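Local coordinates for protein sensory box/response regulator (Mycobacterium smegmatis, PDB 5YRP) that belongs to the EAL-domain family of bacterial signalling proteins and carries a magnesium ion in its barrel-like fold, at residues A[8-22]-A[220-234]. Numbering follows the deposited sequence.
Sequences LHYLPEIDMRTGEVL and CYRAQGFLLSKPILG
I14 and A223 exchange backbone bonds, I14 N to A223 O at 2.9 Å and A223 N to I14 O at 3.0 Å, a worked example of barrel closure in an EAL domain: strand 7-15, the first, runs antiparallel to the last strand, 222-223. Just beyond this pairing M16 N bonds to Y221 O, and past the loop 225-229 Y10 and I232 form another reciprocal pair. The packed face lies under I14, whose CD1 meets L228 CG at 3.6 Å; the selenium of M16 rests on A223 CB. On the other face, buried E13 reaches out with an extended chain to a salt bridge with R222, modelled too close for its geometry to be trusted, while its second oxygen pairs with R83. Toward solvent the exposed R17 lays its guanidinium flat on the Y221 ring, planes 11° and centres 4.2 Å apart; D15 OD1 takes NE from a tilted direction and also the backbone N of R17, an Asx turn, while OD2, at the guanidinium edge, bonds only weakly. At the far end, P231 CB lies 3.5 Å from the H9 ring centroid. Charge thus gathers on the face of D15 and R222, that of I14 and A223 being apolar; R222 and R83 would be expected to favour an ionised E13.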
loop_
_atom_site.group_PDB
_atom_site.type_symbol
_atom_site.label_atom_id
_atom_site.label_comp_id
_atom_site.label_asym_id
_atom_site.label_seq_id
_atom_site.Cartn_x
_atom_site.Cartn_y
_atom_site.Cartn_z
ATOM N N LEU A 8 24.457 -3.379 20.311
ATOM C CA LEU A 8 23.609 -4.043 19.330
ATOM C C LEU A 8 22.758 -5.144 19.946
ATOM O O LEU A 8 23.092 -5.729 20.974
ATOM C CB LEU A 8 24.420 -4.593 18.154
ATOM C CG LEU A 8 24.767 -3.595 17.042
ATOM C CD1 LEU A 8 25.623 -4.281 15.989
ATOM C CD2 LEU A 8 23.536 -2.987 16.384
ATOM N N HIS A 9 21.666 -5.421 19.247
ATOM C CA HIS A 9 20.559 -6.236 19.721
ATOM C C HIS A 9 20.151 -7.063 18.523
ATOM O O HIS A 9 20.028 -6.528 17.424
ATOM C CB HIS A 9 19.412 -5.305 20.130
ATOM C CG HIS A 9 18.492 -5.867 21.167
ATOM N ND1 HIS A 9 17.247 -5.330 21.415
ATOM C CD2 HIS A 9 18.634 -6.904 22.026
ATOM C CE1 HIS A 9 16.665 -6.006 22.388
ATOM N NE2 HIS A 9 17.482 -6.972 22.773
ATOM N N TYR A 10 19.954 -8.360 18.702
ATOM C CA TYR A 10 19.683 -9.218 17.552
ATOM C C TYR A 10 18.377 -9.977 17.675
ATOM O O TYR A 10 18.213 -10.812 18.560
ATOM C CB TYR A 10 20.834 -10.180 17.336
ATOM C CG TYR A 10 22.118 -9.497 16.976
ATOM C CD1 TYR A 10 22.430 -9.228 15.647
ATOM C CD2 TYR A 10 23.025 -9.118 17.960
ATOM C CE1 TYR A 10 23.610 -8.599 15.304
ATOM C CE2 TYR A 10 24.211 -8.488 17.627
ATOM C CZ TYR A 10 24.499 -8.230 16.297
ATOM O OH TYR A 10 25.679 -7.604 15.958
ATOM N N LEU A 11 17.452 -9.661 16.774
ATOM C CA LEU A 11 16.153 -10.322 16.708
ATOM C C LEU A 11 16.242 -11.448 15.690
ATOM O O LEU A 11 16.297 -11.184 14.489
ATOM C CB LEU A 11 15.072 -9.316 16.293
ATOM C CG LEU A 11 13.666 -9.839 15.983
ATOM C CD1 LEU A 11 13.135 -10.729 17.099
ATOM C CD2 LEU A 11 12.719 -8.673 15.745
ATOM N N PRO A 12 16.264 -12.709 16.160
ATOM C CA PRO A 12 16.446 -13.797 15.212
ATOM C C PRO A 12 15.194 -14.094 14.403
ATOM O O PRO A 12 14.070 -13.891 14.868
ATOM C CB PRO A 12 16.801 -14.988 16.100
ATOM C CG PRO A 12 16.151 -14.695 17.391
ATOM C CD PRO A 12 16.107 -13.203 17.539
ATOM N N GLU A 13 15.428 -14.580 13.191
ATOM C CA GLU A 13 14.379 -14.910 12.241
ATOM C C GLU A 13 14.402 -16.406 11.993
ATOM O O GLU A 13 15.366 -16.934 11.436
ATOM C CB GLU A 13 14.628 -14.171 10.931
ATOM C CG GLU A 13 13.654 -14.504 9.819
ATOM C CD GLU A 13 14.048 -13.839 8.523
ATOM O OE1 GLU A 13 13.893 -14.470 7.459
ATOM O OE2 GLU A 13 14.531 -12.687 8.567
ATOM N N ILE A 14 13.333 -17.083 12.389
ATOM C CA ILE A 14 13.320 -18.534 12.355
ATOM C C ILE A 14 12.357 -19.095 11.316
ATOM O O ILE A 14 11.423 -18.427 10.887
ATOM C CB ILE A 14 12.983 -19.124 13.740
ATOM C CG1 ILE A 14 11.537 -18.820 14.134
ATOM C CG2 ILE A 14 13.938 -18.580 14.795
ATOM C CD1 ILE A 14 11.022 -19.733 15.224
ATOM N N ASP A 15 12.624 -20.331 10.909
ATOM C CA ASP A 15 11.669 -21.136 10.171
ATOM C C ASP A 15 10.685 -21.708 11.181
ATOM O O ASP A 15 11.061 -22.506 12.033
ATOM C CB ASP A 15 12.390 -22.273 9.446
ATOM C CG ASP A 15 11.460 -23.107 8.578
ATOM O OD1 ASP A 15 10.234 -22.859 8.572
ATOM O OD2 ASP A 15 11.967 -24.022 7.895
HETATM N N MSE A 16 9.425 -21.306 11.081
HETATM C CA MSE A 16 8.412 -21.701 12.063
HETATM C C MSE A 16 7.996 -23.138 11.964
HETATM O O MSE A 16 7.330 -23.657 12.864
HETATM C CB MSE A 16 7.173 -20.863 11.851
HETATM C CG MSE A 16 7.430 -19.415 12.215
HETATM SE SE MSE A 16 5.690 -18.508 12.148
HETATM C CE MSE A 16 5.455 -18.486 10.191
ATOM N N ARG A 17 8.359 -23.785 10.862
ATOM C CA ARG A 17 8.133 -25.214 10.695
ATOM C C ARG A 17 9.109 -25.988 11.582
ATOM O O ARG A 17 8.701 -26.791 12.418
ATOM C CB ARG A 17 8.316 -25.620 9.228
ATOM C CG ARG A 17 7.401 -24.889 8.248
ATOM C CD ARG A 17 7.657 -25.281 6.796
ATOM N NE ARG A 17 9.025 -24.986 6.363
ATOM C CZ ARG A 17 9.441 -24.966 5.097
ATOM N NH1 ARG A 17 10.714 -24.682 4.829
ATOM N NH2 ARG A 17 8.601 -25.218 4.097
ATOM N N THR A 18 10.397 -25.717 11.395
ATOM C CA THR A 18 11.473 -26.415 12.104
ATOM C C THR A 18 11.810 -25.764 13.443
ATOM O O THR A 18 12.029 -26.446 14.439
ATOM C CB THR A 18 12.765 -26.433 11.257
ATOM O OG1 THR A 18 12.461 -26.838 9.921
ATOM C CG2 THR A 18 13.809 -27.383 11.854
ATOM N N GLY A 19 11.861 -24.439 13.451
ATOM C CA GLY A 19 12.399 -23.680 14.577
ATOM C C GLY A 19 13.829 -23.239 14.316
ATOM O O GLY A 19 14.458 -22.647 15.188
ATOM N N GLU A 20 14.329 -23.516 13.111
ATOM C CA GLU A 20 15.711 -23.211 12.723
ATOM C C GLU A 20 15.907 -21.717 12.452
ATOM O O GLU A 20 15.068 -21.085 11.812
ATOM C CB GLU A 20 16.096 -24.008 11.468
ATOM C CG GLU A 20 17.540 -23.801 11.013
ATOM C CD GLU A 20 17.858 -24.434 9.666
ATOM O OE1 GLU A 20 16.931 -24.906 8.971
ATOM O OE2 GLU A 20 19.052 -24.452 9.299
ATOM N N VAL A 21 17.027 -21.172 12.923
ATOM C CA VAL A 21 17.377 -19.770 12.698
ATOM C C VAL A 21 17.936 -19.577 11.284
ATOM O O VAL A 21 19.011 -20.085 10.958
ATOM C CB VAL A 21 18.414 -19.271 13.729
ATOM C CG1 VAL A 21 18.806 -17.826 13.453
ATOM C CG2 VAL A 21 17.869 -19.398 15.145
ATOM N N LEU A 22 17.199 -18.834 10.459
ATOM C CA LEU A 22 17.583 -18.572 9.066
ATOM C C LEU A 22 18.317 -17.248 8.902
ATOM O O LEU A 22 19.135 -17.089 7.990
ATOM C CB LEU A 22 16.350 -18.570 8.166
ATOM C CG LEU A 22 15.431 -19.786 8.269
ATOM C CD1 LEU A 22 14.338 -19.667 7.226
ATOM C CD2 LEU A 22 16.184 -21.097 8.095
ATOM N N CYS A 220 3.578 -18.738 4.579
ATOM C CA CYS A 220 4.716 -17.954 5.064
ATOM C C CYS A 220 5.372 -18.708 6.216
ATOM O O CYS A 220 4.774 -18.856 7.283
ATOM C CB CYS A 220 4.261 -16.567 5.527
ATOM S SG CYS A 220 5.607 -15.457 6.007
ATOM N N TYR A 221 6.590 -19.196 5.989
ATOM C CA TYR A 221 7.288 -20.015 6.987
ATOM C C TYR A 221 8.353 -19.245 7.790
ATOM O O TYR A 221 8.615 -19.575 8.947
ATOM C CB TYR A 221 7.873 -21.285 6.343
ATOM C CG TYR A 221 8.995 -21.077 5.337
ATOM C CD1 TYR A 221 10.327 -21.004 5.752
ATOM C CD2 TYR A 221 8.733 -20.998 3.968
ATOM C CE1 TYR A 221 11.360 -20.833 4.838
ATOM C CE2 TYR A 221 9.760 -20.826 3.046
ATOM C CZ TYR A 221 11.073 -20.746 3.487
ATOM O OH TYR A 221 12.107 -20.578 2.589
ATOM N N ARG A 222 8.952 -18.222 7.183
ATOM C CA ARG A 222 9.946 -17.388 7.867
ATOM C C ARG A 222 9.250 -16.336 8.715
ATOM O O ARG A 222 8.292 -15.710 8.267
ATOM C CB ARG A 222 10.848 -16.680 6.860
ATOM C CG ARG A 222 11.549 -17.597 5.877
ATOM C CD ARG A 222 12.295 -16.801 4.820
ATOM N NE ARG A 222 13.602 -17.390 4.531
ATOM C CZ ARG A 222 14.755 -17.041 5.110
ATOM N NH1 ARG A 222 14.810 -16.083 6.032
ATOM N NH2 ARG A 222 15.878 -17.657 4.758
ATOM N N ALA A 223 9.743 -16.122 9.928
ATOM C CA ALA A 223 9.120 -15.160 10.834
ATOM C C ALA A 223 10.026 -14.684 11.973
ATOM O O ALA A 223 11.013 -15.334 12.322
ATOM C CB ALA A 223 7.838 -15.743 11.402
ATOM N N GLN A 224 9.660 -13.527 12.525
ATOM C CA GLN A 224 10.269 -12.960 13.724
ATOM C C GLN A 224 9.158 -12.620 14.712
ATOM O O GLN A 224 8.039 -12.312 14.305
ATOM C CB GLN A 224 11.030 -11.681 13.394
ATOM C CG GLN A 224 12.037 -11.806 12.266
ATOM C CD GLN A 224 12.829 -10.529 12.053
ATOM O OE1 GLN A 224 12.642 -9.547 12.764
ATOM N NE2 GLN A 224 13.718 -10.537 11.065
ATOM N N GLY A 225 9.461 -12.664 16.005
ATOM C CA GLY A 225 8.472 -12.316 17.028
ATOM C C GLY A 225 8.853 -12.740 18.432
ATOM O O GLY A 225 9.665 -13.647 18.611
ATOM N N PHE A 226 8.246 -12.089 19.427
ATOM C CA PHE A 226 8.504 -12.400 20.840
ATOM C C PHE A 226 8.166 -13.857 21.165
ATOM O O PHE A 226 8.838 -14.492 21.979
ATOM C CB PHE A 226 7.712 -11.469 21.778
ATOM C CG PHE A 226 8.125 -10.011 21.713
ATOM C CD1 PHE A 226 9.467 -9.632 21.753
ATOM C CD2 PHE A 226 7.159 -9.007 21.652
ATOM C CE1 PHE A 226 9.832 -8.290 21.704
ATOM C CE2 PHE A 226 7.520 -7.666 21.605
ATOM C CZ PHE A 226 8.858 -7.308 21.631
ATOM N N LEU A 227 7.120 -14.372 20.525
ATOM C CA LEU A 227 6.715 -15.771 20.668
ATOM C C LEU A 227 7.788 -16.729 20.162
ATOM O O LEU A 227 8.049 -17.760 20.773
ATOM C CB LEU A 227 5.432 -16.020 19.880
ATOM C CG LEU A 227 4.818 -17.415 20.022
ATOM C CD1 LEU A 227 4.035 -17.525 21.320
ATOM C CD2 LEU A 227 3.930 -17.726 18.828
ATOM N N LEU A 228 8.384 -16.383 19.026
ATOM C CA LEU A 228 9.400 -17.211 18.385
ATOM C C LEU A 228 10.732 -17.086 19.117
ATOM O O LEU A 228 11.336 -18.085 19.515
ATOM C CB LEU A 228 9.563 -16.795 16.922
ATOM C CG LEU A 228 8.478 -17.251 15.940
ATOM C CD1 LEU A 228 7.064 -17.056 16.463
ATOM C CD2 LEU A 228 8.640 -16.534 14.612
ATOM N N SER A 229 11.185 -15.848 19.278
ATOM C CA SER A 229 12.385 -15.560 20.045
ATOM C C SER A 229 12.514 -14.073 20.327
ATOM O O SER A 229 12.291 -13.242 19.450
ATOM C CB SER A 229 13.624 -16.030 19.301
ATOM O OG SER A 229 14.791 -15.512 19.913
ATOM N N LYS A 230 12.908 -13.754 21.556
ATOM C CA LYS A 230 13.101 -12.369 21.982
ATOM C C LYS A 230 14.358 -11.821 21.313
ATOM O O LYS A 230 15.204 -12.597 20.856
ATOM C CB LYS A 230 13.270 -12.267 23.505
ATOM C CG LYS A 230 12.261 -13.040 24.351
ATOM C CD LYS A 230 10.881 -12.398 24.349
ATOM C CE LYS A 230 9.850 -13.276 25.051
ATOM N NZ LYS A 230 10.150 -13.489 26.497
ATOM N N PRO A 231 14.488 -10.485 21.242
ATOM C CA PRO A 231 15.757 -9.919 20.785
ATOM C C PRO A 231 16.871 -10.117 21.815
ATOM O O PRO A 231 16.683 -9.812 22.994
ATOM C CB PRO A 231 15.435 -8.434 20.598
ATOM C CG PRO A 231 13.960 -8.373 20.431
ATOM C CD PRO A 231 13.424 -9.469 21.298
ATOM N N ILE A 232 18.014 -10.620 21.354
ATOM C CA ILE A 232 19.111 -11.040 22.233
ATOM C C ILE A 232 20.469 -10.511 21.778
ATOM O O ILE A 232 20.652 -10.146 20.613
ATOM C CB ILE A 232 19.197 -12.579 22.337
ATOM C CG1 ILE A 232 19.329 -13.213 20.945
ATOM C CG2 ILE A 232 17.979 -13.125 23.074
ATOM C CD1 ILE A 232 19.631 -14.696 20.961
ATOM N N LEU A 233 21.417 -10.501 22.714
ATOM C CA LEU A 233 22.760 -9.956 22.481
ATOM C C LEU A 233 23.582 -10.841 21.554
ATOM O O LEU A 233 23.262 -12.007 21.342
ATOM C CB LEU A 233 23.508 -9.778 23.808
ATOM C CG LEU A 233 22.970 -8.697 24.750
ATOM C CD1 LEU A 233 23.448 -8.907 26.177
ATOM C CD2 LEU A 233 23.368 -7.314 24.260
ATOM N N GLY A 234 24.655 -10.274 21.019
ATOM C CA GLY A 234 25.525 -10.984 20.087
ATOM C C GLY A 234 26.055 -12.286 20.660
ATOM O O GLY A 234 26.124 -13.300 19.965
#